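Local coordinates for protein genome packaging NTPase B204 (Sulfolobus turreted icosahedral virus 2, PDB 4KFU) that probably hydrolyses ATP to power the packaging of viral DNA into the capsid, as a P-loop NTPase of the FtsK-HerA superfamily, at residues F81-S92 with E121-L131. Sequence-based numbering, arbitrary orientation.
Sequences FEKLWQASKLHS and EALHANRHAGL
Glu-121 OE1 is gripped by two donors from helix 78-95. Lys-89 NZ forms a salt bridge of 2.8 Å with Glu-121 OE1, which accepts through its syn lone pair, and a weak second bond to Glu-121 OE2. The indole Trp-85 NE1 donates to the same Glu-121 OE1 at 3.0 Å; this oxygen lies near the ring plane, yet the N-H meets the carboxylate from above, the two planes standing 87° apart. The bend at chi3 of Lys-89 (-73°) turns its ammonium group to the carboxylate, and the nearby positive charge probably favours the ionised acid. With CG anti to the backbone N (chi1 -179°), Trp-85 slots its six-membered ring between two CH-pi partners: Ala-122 CB lies 4.0 Å from the ring centroid over one face, Leu-131 CD1 3.7 Å from it over the other. Lys-89 CG also packs against Leu-131 CD1, and Lys-89 CD touches Ala-129 CB. Farther along the helix, Ser-92 OG donates to Gly-130 O at 3.0 Å, reaching it from above the carbonyl plane, and a water bridges Lys-89 O and Ala-129 O. Helix 78-95 thus packs against the end of helix 117-124 and the type I beta turn from Arg-127 to Gly-130, leading into strand 131-137. Trp-85 also touches Leu-100, and Leu-131 touches Thr-98, both of strand 98-102, which runs parallel to and next to strand 131-137 in the central P-loop NTPase sheet.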
loop_
_atom_site.group_PDB
_atom_site.type_symbol
_atom_site.label_atom_id
_atom_site.label_comp_id
_atom_site.label_asym_id
_atom_site.label_seq_id
_atom_site.Cartn_x
_atom_site.Cartn_y
_atom_site.Cartn_z
ATOM N N PHE A 81 7.662 -12.458 1.635
ATOM C CA PHE A 81 6.384 -12.022 1.065
ATOM C C PHE A 81 5.544 -13.225 0.624
ATOM O O PHE A 81 4.320 -13.244 0.804
ATOM C CB PHE A 81 6.533 -11.029 -0.092
ATOM C CG PHE A 81 5.209 -10.597 -0.648
ATOM C CD1 PHE A 81 4.424 -9.678 0.040
ATOM C CD2 PHE A 81 4.705 -11.164 -1.806
ATOM C CE1 PHE A 81 3.167 -9.305 -0.445
ATOM C CE2 PHE A 81 3.456 -10.803 -2.286
ATOM C CZ PHE A 81 2.689 -9.874 -1.611
ATOM N N GLU A 82 6.199 -14.237 0.060
ATOM C CA GLU A 82 5.459 -15.406 -0.404
ATOM C C GLU A 82 4.739 -16.083 0.764
ATOM O O GLU A 82 3.557 -16.430 0.657
ATOM C CB GLU A 82 6.367 -16.376 -1.167
ATOM C CG GLU A 82 6.803 -15.832 -2.524
ATOM C CD GLU A 82 6.714 -16.867 -3.635
ATOM O OE1 GLU A 82 7.757 -17.487 -3.946
ATOM O OE2 GLU A 82 5.607 -17.057 -4.203
ATOM N N LYS A 83 5.444 -16.226 1.883
ATOM C CA LYS A 83 4.882 -16.838 3.087
ATOM C C LYS A 83 3.749 -15.981 3.631
ATOM O O LYS A 83 2.692 -16.483 4.002
ATOM C CB LYS A 83 5.982 -16.963 4.153
ATOM C CG LYS A 83 5.690 -17.945 5.262
ATOM C CD LYS A 83 6.503 -17.614 6.521
ATOM C CE LYS A 83 7.937 -17.217 6.196
ATOM N NZ LYS A 83 8.709 -16.914 7.446
ATOM N N LEU A 84 3.969 -14.671 3.668
ATOM C CA LEU A 84 2.953 -13.733 4.159
ATOM C C LEU A 84 1.688 -13.759 3.316
ATOM O O LEU A 84 0.580 -13.609 3.837
ATOM C CB LEU A 84 3.526 -12.307 4.182
ATOM C CG LEU A 84 2.549 -11.165 4.471
ATOM C CD1 LEU A 84 1.929 -11.313 5.848
ATOM C CD2 LEU A 84 3.231 -9.806 4.358
ATOM N N TRP A 85 1.862 -13.914 2.004
ATOM C CA TRP A 85 0.723 -13.938 1.089
ATOM C C TRP A 85 -0.152 -15.176 1.315
ATOM O O TRP A 85 -1.388 -15.084 1.347
ATOM C CB TRP A 85 1.212 -13.848 -0.359
ATOM C CG TRP A 85 0.108 -13.844 -1.386
ATOM C CD1 TRP A 85 -0.202 -14.852 -2.262
ATOM C CD2 TRP A 85 -0.822 -12.783 -1.650
ATOM N NE1 TRP A 85 -1.277 -14.483 -3.042
ATOM C CE2 TRP A 85 -1.672 -13.227 -2.692
ATOM C CE3 TRP A 85 -1.017 -11.508 -1.111
ATOM C CZ2 TRP A 85 -2.705 -12.431 -3.196
ATOM C CZ3 TRP A 85 -2.040 -10.724 -1.623
ATOM C CH2 TRP A 85 -2.874 -11.194 -2.651
ATOM N N GLN A 86 0.486 -16.331 1.472
ATOM C CA GLN A 86 -0.242 -17.565 1.730
ATOM C C GLN A 86 -1.006 -17.465 3.038
ATOM O O GLN A 86 -2.171 -17.883 3.127
ATOM C CB GLN A 86 0.722 -18.763 1.790
ATOM C CG GLN A 86 1.361 -19.136 0.456
ATOM C CD GLN A 86 0.338 -19.473 -0.619
ATOM O OE1 GLN A 86 -0.638 -20.201 -0.374
ATOM N NE2 GLN A 86 0.561 -18.958 -1.823
ATOM N N ALA A 87 -0.351 -16.914 4.057
ATOM C CA ALA A 87 -0.988 -16.729 5.367
ATOM C C ALA A 87 -2.118 -15.705 5.275
ATOM O O ALA A 87 -3.140 -15.823 5.955
ATOM C CB ALA A 87 0.043 -16.311 6.424
ATOM N N SER A 88 -1.936 -14.682 4.439
ATOM C CA SER A 88 -2.977 -13.664 4.270
ATOM C C SER A 88 -4.232 -14.228 3.617
ATOM O O SER A 88 -5.342 -13.855 3.976
ATOM C CB SER A 88 -2.451 -12.473 3.444
ATOM O OG SER A 88 -1.389 -11.809 4.117
ATOM N N LYS A 89 -4.047 -15.093 2.625
ATOM C CA LYS A 89 -5.171 -15.757 1.964
ATOM C C LYS A 89 -5.987 -16.608 2.953
ATOM O O LYS A 89 -7.221 -16.597 2.937
ATOM C CB LYS A 89 -4.677 -16.596 0.783
ATOM C CG LYS A 89 -4.277 -15.763 -0.438
ATOM C CD LYS A 89 -4.162 -16.605 -1.713
ATOM C CE LYS A 89 -2.930 -17.479 -1.714
ATOM N NZ LYS A 89 -2.772 -18.158 -3.036
ATOM N N LEU A 90 -5.295 -17.332 3.827
ATOM C CA LEU A 90 -5.995 -18.115 4.850
ATOM C C LEU A 90 -6.668 -17.200 5.875
ATOM O O LEU A 90 -7.798 -17.457 6.297
ATOM C CB LEU A 90 -5.056 -19.132 5.509
ATOM C CG LEU A 90 -4.583 -20.240 4.550
ATOM C CD1 LEU A 90 -3.488 -21.111 5.175
ATOM C CD2 LEU A 90 -5.749 -21.109 4.086
ATOM N N HIS A 91 -5.982 -16.122 6.255
ATOM C CA HIS A 91 -6.601 -15.095 7.085
ATOM C C HIS A 91 -7.912 -14.614 6.462
ATOM O O HIS A 91 -8.899 -14.406 7.163
ATOM C CB HIS A 91 -5.652 -13.908 7.252
ATOM C CG HIS A 91 -6.261 -12.740 7.962
ATOM N ND1 HIS A 91 -5.858 -12.351 9.223
ATOM C CD2 HIS A 91 -7.229 -11.868 7.591
ATOM C CE1 HIS A 91 -6.557 -11.292 9.597
ATOM N NE2 HIS A 91 -7.400 -10.986 8.629
ATOM N N SER A 92 -7.913 -14.431 5.143
ATOM C CA SER A 92 -9.089 -13.932 4.431
ATOM C C SER A 92 -10.228 -14.952 4.416
ATOM O O SER A 92 -11.412 -14.584 4.440
ATOM C CB SER A 92 -8.713 -13.530 2.994
ATOM O OG SER A 92 -9.870 -13.203 2.245
ATOM N N GLU A 121 0.116 -13.006 -8.295
ATOM C CA GLU A 121 -1.231 -13.194 -7.771
ATOM C C GLU A 121 -1.776 -11.931 -7.099
ATOM O O GLU A 121 -2.952 -11.587 -7.256
ATOM C CB GLU A 121 -1.249 -14.362 -6.771
ATOM C CG GLU A 121 -2.591 -15.053 -6.696
ATOM C CD GLU A 121 -2.699 -16.041 -5.544
ATOM O OE1 GLU A 121 -1.669 -16.628 -5.150
ATOM O OE2 GLU A 121 -3.826 -16.226 -5.036
ATOM N N ALA A 122 -0.916 -11.256 -6.338
ATOM C CA ALA A 122 -1.319 -10.067 -5.611
ATOM C C ALA A 122 -1.834 -9.001 -6.578
ATOM O O ALA A 122 -2.808 -8.300 -6.287
ATOM C CB ALA A 122 -0.150 -9.531 -4.818
ATOM N N LEU A 123 -1.171 -8.875 -7.725
ATOM C CA LEU A 123 -1.484 -7.785 -8.665
ATOM C C LEU A 123 -2.547 -8.165 -9.697
ATOM O O LEU A 123 -3.108 -7.290 -10.350
ATOM C CB LEU A 123 -0.210 -7.315 -9.384
ATOM C CG LEU A 123 0.880 -6.616 -8.572
ATOM C CD1 LEU A 123 1.995 -6.149 -9.506
ATOM C CD2 LEU A 123 0.338 -5.419 -7.766
ATOM N N HIS A 124 -2.823 -9.458 -9.863
ATOM C CA HIS A 124 -3.801 -9.873 -10.873
ATOM C C HIS A 124 -4.995 -10.673 -10.341
ATOM O O HIS A 124 -6.032 -10.757 -10.999
ATOM C CB HIS A 124 -3.120 -10.673 -11.998
ATOM C CG HIS A 124 -2.055 -9.917 -12.723
ATOM N ND1 HIS A 124 -0.720 -10.057 -12.437
ATOM C CD2 HIS A 124 -2.137 -9.010 -13.731
ATOM C CE1 HIS A 124 -0.015 -9.269 -13.235
ATOM N NE2 HIS A 124 -0.853 -8.624 -14.025
ATOM N N ALA A 125 -4.862 -11.270 -9.167
ATOM C CA ALA A 125 -5.917 -12.153 -8.686
ATOM C C ALA A 125 -6.305 -11.825 -7.255
ATOM O O ALA A 125 -6.766 -12.695 -6.510
ATOM C CB ALA A 125 -5.475 -13.594 -8.800
ATOM N N ASN A 126 -6.115 -10.570 -6.870
ATOM C CA ASN A 126 -6.303 -10.205 -5.473
ATOM C C ASN A 126 -7.754 -10.322 -5.031
ATOM O O ASN A 126 -8.033 -10.721 -3.893
ATOM C CB ASN A 126 -5.735 -8.813 -5.184
ATOM C CG ASN A 126 -6.528 -7.703 -5.844
ATOM O OD1 ASN A 126 -6.478 -7.523 -7.062
ATOM N ND2 ASN A 126 -7.248 -6.938 -5.038
ATOM N N ARG A 127 -8.676 -9.992 -5.932
ATOM C CA ARG A 127 -10.096 -10.057 -5.591
ATOM C C ARG A 127 -10.533 -11.497 -5.328
ATOM O O ARG A 127 -11.271 -11.764 -4.387
ATOM C CB ARG A 127 -10.956 -9.405 -6.676
ATOM C CG ARG A 127 -10.603 -7.938 -6.946
ATOM C CD ARG A 127 -11.820 -7.141 -7.401
ATOM N NE ARG A 127 -11.451 -5.936 -8.142
ATOM C CZ ARG A 127 -11.250 -4.740 -7.592
ATOM N NH1 ARG A 127 -11.373 -4.574 -6.282
ATOM N NH2 ARG A 127 -10.922 -3.701 -8.357
ATOM N N HIS A 128 -10.051 -12.428 -6.144
ATOM C CA HIS A 128 -10.375 -13.838 -5.956
ATOM C C HIS A 128 -9.734 -14.371 -4.676
ATOM O O HIS A 128 -10.242 -15.309 -4.063
ATOM C CB HIS A 128 -9.928 -14.658 -7.171
ATOM C CG HIS A 128 -9.946 -16.140 -6.940
ATOM N ND1 HIS A 128 -8.842 -16.836 -6.494
ATOM C CD2 HIS A 128 -10.934 -17.054 -7.086
ATOM C CE1 HIS A 128 -9.150 -18.118 -6.378
ATOM N NE2 HIS A 128 -10.413 -18.277 -6.733
ATOM N N ALA A 129 -8.624 -13.758 -4.270
ATOM C CA ALA A 129 -7.921 -14.160 -3.057
ATOM C C ALA A 129 -8.557 -13.520 -1.828
ATOM O O ALA A 129 -8.199 -13.848 -0.684
ATOM C CB ALA A 129 -6.444 -13.783 -3.144
ATOM N N GLY A 130 -9.494 -12.607 -2.074
ATOM C CA GLY A 130 -10.185 -11.882 -1.021
ATOM C C GLY A 130 -9.289 -10.886 -0.308
ATOM O O GLY A 130 -9.477 -10.612 0.873
ATOM N N LEU A 131 -8.304 -10.352 -1.025
ATOM C CA LEU A 131 -7.353 -9.428 -0.426
ATOM C C LEU A 131 -7.260 -8.109 -1.194
ATOM O O LEU A 131 -6.975 -8.094 -2.394
ATOM C CB LEU A 131 -5.965 -10.073 -0.335
ATOM C CG LEU A 131 -5.808 -11.249 0.649
ATOM C CD1 LEU A 131 -4.562 -12.035 0.351
ATOM C CD2 LEU A 131 -5.770 -10.754 2.092
HETATM O O HOH W 1 -8.250 -16.362 0.376
#